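Long-range contacts in class B carbapenemase GOB-18 (Elizabethkingia meningoseptica, PDB 5K0W), which probably hydrolyses beta-lactam antibiotics, carbapenems among them, as a B3 metallo-beta-lactamase with two zinc ions in its active site: residues A[199-203]-A[271-275]; A[169-173]-A[228-232]. All blocks are in the same frame, centred on the assembly; numbering follows the deposited sequence.

Along the chain the segments alternate: 169-173, 199-203, 228-232, 271-275, so the two contacts interlock. In the alpha-beta/beta-alpha sandwich of the metallo-beta-lactamase superfamily, both lie where helices 218-230 and 265-284 pack on the five-stranded sheet and on the loop that leaves it. Contact 2 sets the end of strand 165-171 against the end of helix 218-230; contact 1 sets the loop after strand 192-198 against helix 265-284. The centres of the contacts are about 12 Å apart, yet the residues touch: L272 CD2 stands 3.5 Å from M229 C. Contact 1 adjoins the zinc site, the side chain of S202 being about 3 Å from that of zinc ligand H175; contact 2 is farther out, the side chain of H172 about 12 Å from a zinc ion.

Contact 1 (A[199-203]-A[271-275]); sequences NMPSV and NLNDL
L275 and L272, projecting from helix 265-284, meet M200, P201 and S202 in the loop that follows strand 192-198. The two methyls of L275 divide the loop between them. L275 CD1 lies against the proline ring at P201 CD (3.8 Å) and also touches M200 CB (3.9 Å), whereas L275 CD2 reaches on to S202 CA at 3.7 Å. L272 CD1 also meets P201 CD at 3.8 Å, its side chain crossing the proline at about a right angle, so both leucine methyls converge on that one carbon. M200 is folded rather than extended: bends at chi2 (-50°) and chi3 (-77°) turn its tip toward the helix, where M200 CE rests 3.9 Å from N271 CB. P201 is the centre of an inverse gamma turn, closed by S202 N to M200 O, which sets the course of the loop here. F226 of helix 218-230 also touches P201 and L275, and W237 touches M200 and N271. S202 OG makes a weak hydrogen bond with ND1 of the zinc ligand H175, while N199 OD1 accepts one from NE2 of the ligand Q98. No hydrogen bond spans the two segments; apolar contact therefore joins the C-terminal helix to a loop in which N199 and S202 also contact zinc ligands, consistent with a second-shell role.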
# COMPACT_ATOMS: atom_id res chain seq x y z
N ASN A 199 2.59 0.12 5.83
CA ASN A 199 2.06 1.43 5.51
C ASN A 199 2.52 2.31 6.68
O ASN A 199 1.93 2.29 7.76
CB ASN A 199 0.54 1.45 5.33
CG ASN A 199 0.09 2.75 4.70
OD1 ASN A 199 0.23 2.98 3.50
ND2 ASN A 199 -0.29 3.69 5.53
N MET A 200 3.65 3.01 6.46
CA MET A 200 4.31 3.88 7.43
C MET A 200 3.36 4.94 8.01
O MET A 200 2.66 5.61 7.25
CB MET A 200 5.61 4.49 6.87
CG MET A 200 6.66 3.45 6.43
SD MET A 200 7.03 2.15 7.65
CE MET A 200 8.12 3.07 8.84
N PRO A 201 3.28 5.03 9.35
CA PRO A 201 2.31 5.95 9.96
C PRO A 201 2.69 7.43 10.00
O PRO A 201 2.97 7.99 11.07
CB PRO A 201 2.05 5.31 11.33
CG PRO A 201 3.33 4.62 11.66
CD PRO A 201 4.02 4.26 10.38
N SER A 202 2.68 8.08 8.84
CA SER A 202 2.94 9.52 8.70
C SER A 202 1.66 10.36 8.93
O SER A 202 0.55 9.83 8.81
CB SER A 202 3.57 9.83 7.35
OG SER A 202 2.96 9.11 6.30
N VAL A 203 1.82 11.65 9.29
CA VAL A 203 0.71 12.59 9.54
C VAL A 203 0.55 13.56 8.37
O VAL A 203 1.46 14.33 8.08
CB VAL A 203 0.81 13.31 10.93
CG1 VAL A 203 -0.35 14.29 11.14
CG2 VAL A 203 0.85 12.30 12.07
N ASN A 271 12.93 4.48 11.32
CA ASN A 271 11.91 5.26 10.61
C ASN A 271 10.63 5.29 11.41
O ASN A 271 9.99 6.33 11.45
CB ASN A 271 11.63 4.67 9.22
CG ASN A 271 12.74 4.85 8.24
OD1 ASN A 271 13.42 5.88 8.19
ND2 ASN A 271 12.94 3.84 7.40
N LEU A 272 10.26 4.16 12.04
CA LEU A 272 9.06 4.06 12.86
C LEU A 272 9.15 4.98 14.07
O LEU A 272 8.19 5.69 14.37
CB LEU A 272 8.84 2.61 13.29
CG LEU A 272 7.49 2.22 13.86
CD1 LEU A 272 6.35 2.48 12.85
CD2 LEU A 272 7.49 0.78 14.23
N ASN A 273 10.31 5.00 14.74
CA ASN A 273 10.58 5.84 15.91
C ASN A 273 10.60 7.32 15.53
O ASN A 273 10.14 8.15 16.31
CB ASN A 273 11.88 5.39 16.61
CG ASN A 273 12.34 6.26 17.75
OD1 ASN A 273 13.43 6.86 17.70
ND2 ASN A 273 11.53 6.36 18.79
N ASP A 274 11.10 7.66 14.32
CA ASP A 274 11.13 9.04 13.84
C ASP A 274 9.72 9.53 13.57
O ASP A 274 9.44 10.71 13.78
CB ASP A 274 12.03 9.20 12.61
CG ASP A 274 13.51 9.03 12.92
OD1 ASP A 274 13.96 9.51 13.99
OD2 ASP A 274 14.22 8.43 12.08
N LEU A 275 8.82 8.62 13.15
CA LEU A 275 7.42 8.91 12.90
C LEU A 275 6.66 9.09 14.23
O LEU A 275 5.76 9.95 14.31
CB LEU A 275 6.80 7.85 11.99
CG LEU A 275 7.19 7.94 10.51
CD1 LEU A 275 6.92 6.65 9.78
CD2 LEU A 275 6.47 9.06 9.81

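Contact 2 (A[169-173]-A[228-232]); sequences LLHHP and VMKKL
With CG anti to its carbonyl carbon (chi1 -68°), H172 directs its imidazole at helix 218-230; the chi1 of M229 (-80°) sets its CG over that ring, and an extended chi2 carries the chain on to its bend at chi3. This is a Met-aromatic contact within the alpha-beta/beta-alpha fold of metallo-beta-lactamases, where the end of a sheet strand meets a covering helix. M229 CG stands 3.5 Å from the centroid of the H172 ring and only 10° off its normal, a CH-pi approach; M229 SD follows at 4.0 Å over the same face. The opposite face lies under the carbonyl oxygen L170 O, offset toward the rim, and the imidazole is thus sandwiched. V228 CG1 comes obliquely to H172 CD2 at 3.6 Å. L232 CD1, also oblique, lies 3.9 Å from H172 CE1, so V228 and L232 meet the carbons flanking NE2. ND1 of H172 is hydrogen-bonded to S181 OG, which helps fix the ring's rotation. S181 lies on the neighbouring strand 180-187, and L196 of strand 192-198 touches both L170 and L232. The same two leucines reach toward each other tip to tip, L170 CD1 lying 3.7 Å from L232 CD2.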
# COMPACT_ATOMS: atom_id res chain seq x y z
N LEU A 169 -3.94 -9.41 7.30
CA LEU A 169 -4.12 -7.96 7.30
C LEU A 169 -3.81 -7.46 8.71
O LEU A 169 -4.36 -7.97 9.68
CB LEU A 169 -5.56 -7.59 6.91
CG LEU A 169 -5.81 -6.09 6.67
CD1 LEU A 169 -6.62 -5.86 5.39
CD2 LEU A 169 -6.46 -5.44 7.87
N LEU A 170 -2.95 -6.45 8.81
CA LEU A 170 -2.61 -5.82 10.08
C LEU A 170 -3.19 -4.40 10.02
O LEU A 170 -2.69 -3.57 9.26
CB LEU A 170 -1.09 -5.80 10.32
CG LEU A 170 -0.32 -7.14 10.21
CD1 LEU A 170 1.16 -6.91 10.19
CD2 LEU A 170 -0.70 -8.10 11.32
N HIS A 171 -4.25 -4.14 10.80
CA HIS A 171 -4.89 -2.84 10.86
C HIS A 171 -3.93 -1.82 11.48
O HIS A 171 -3.55 -1.94 12.66
CB HIS A 171 -6.20 -2.95 11.66
CG HIS A 171 -7.04 -1.71 11.68
ND1 HIS A 171 -7.54 -1.15 10.51
CD2 HIS A 171 -7.51 -1.00 12.73
CE1 HIS A 171 -8.24 -0.09 10.88
NE2 HIS A 171 -8.25 0.04 12.20
N HIS A 172 -3.47 -0.85 10.65
CA HIS A 172 -2.55 0.21 11.04
C HIS A 172 -3.15 1.59 10.70
O HIS A 172 -2.69 2.23 9.74
CB HIS A 172 -1.18 -0.01 10.37
CG HIS A 172 -0.44 -1.22 10.89
ND1 HIS A 172 0.48 -1.89 10.11
CD2 HIS A 172 -0.52 -1.85 12.09
CE1 HIS A 172 0.91 -2.90 10.84
NE2 HIS A 172 0.35 -2.91 12.04
N PRO A 173 -4.22 2.04 11.41
CA PRO A 173 -4.87 3.31 11.03
C PRO A 173 -4.08 4.59 11.33
O PRO A 173 -3.03 4.55 11.95
CB PRO A 173 -6.20 3.27 11.79
CG PRO A 173 -5.92 2.44 12.99
CD PRO A 173 -4.92 1.41 12.56
N VAL A 228 1.58 -1.35 18.04
CA VAL A 228 1.50 -2.61 17.31
C VAL A 228 2.64 -2.79 16.25
O VAL A 228 3.17 -3.90 16.11
CB VAL A 228 0.04 -2.80 16.76
CG1 VAL A 228 -0.32 -1.77 15.70
CG2 VAL A 228 -0.21 -4.22 16.27
N MET A 229 3.05 -1.70 15.59
CA MET A 229 4.11 -1.74 14.58
C MET A 229 5.53 -2.00 15.13
O MET A 229 6.36 -2.59 14.43
CB MET A 229 4.06 -0.53 13.63
CG MET A 229 3.02 -0.67 12.54
SD MET A 229 2.89 0.75 11.42
CE MET A 229 4.00 0.25 10.09
N LYS A 230 5.82 -1.58 16.37
CA LYS A 230 7.11 -1.78 17.05
C LYS A 230 7.32 -3.24 17.49
O LYS A 230 8.46 -3.65 17.70
CB LYS A 230 7.22 -0.87 18.29
CG LYS A 230 7.69 0.56 18.00
CD LYS A 230 7.38 1.53 19.15
CE LYS A 230 8.41 1.57 20.26
NZ LYS A 230 8.01 2.48 21.37
N LYS A 231 6.21 -4.00 17.65
CA LYS A 231 6.21 -5.40 18.12
C LYS A 231 6.09 -6.45 17.00
O LYS A 231 5.91 -7.64 17.30
CB LYS A 231 5.14 -5.66 19.22
CG LYS A 231 4.69 -4.47 20.06
CD LYS A 231 4.64 -4.72 21.58
CE LYS A 231 3.34 -5.30 22.08
NZ LYS A 231 3.40 -6.79 22.21
N LEU A 232 6.23 -6.03 15.73
CA LEU A 232 6.13 -6.94 14.59
C LEU A 232 7.43 -7.72 14.37
O LEU A 232 8.53 -7.17 14.58
CB LEU A 232 5.73 -6.19 13.28
CG LEU A 232 4.33 -5.53 13.24
CD1 LEU A 232 4.20 -4.61 12.05
CD2 LEU A 232 3.21 -6.57 13.25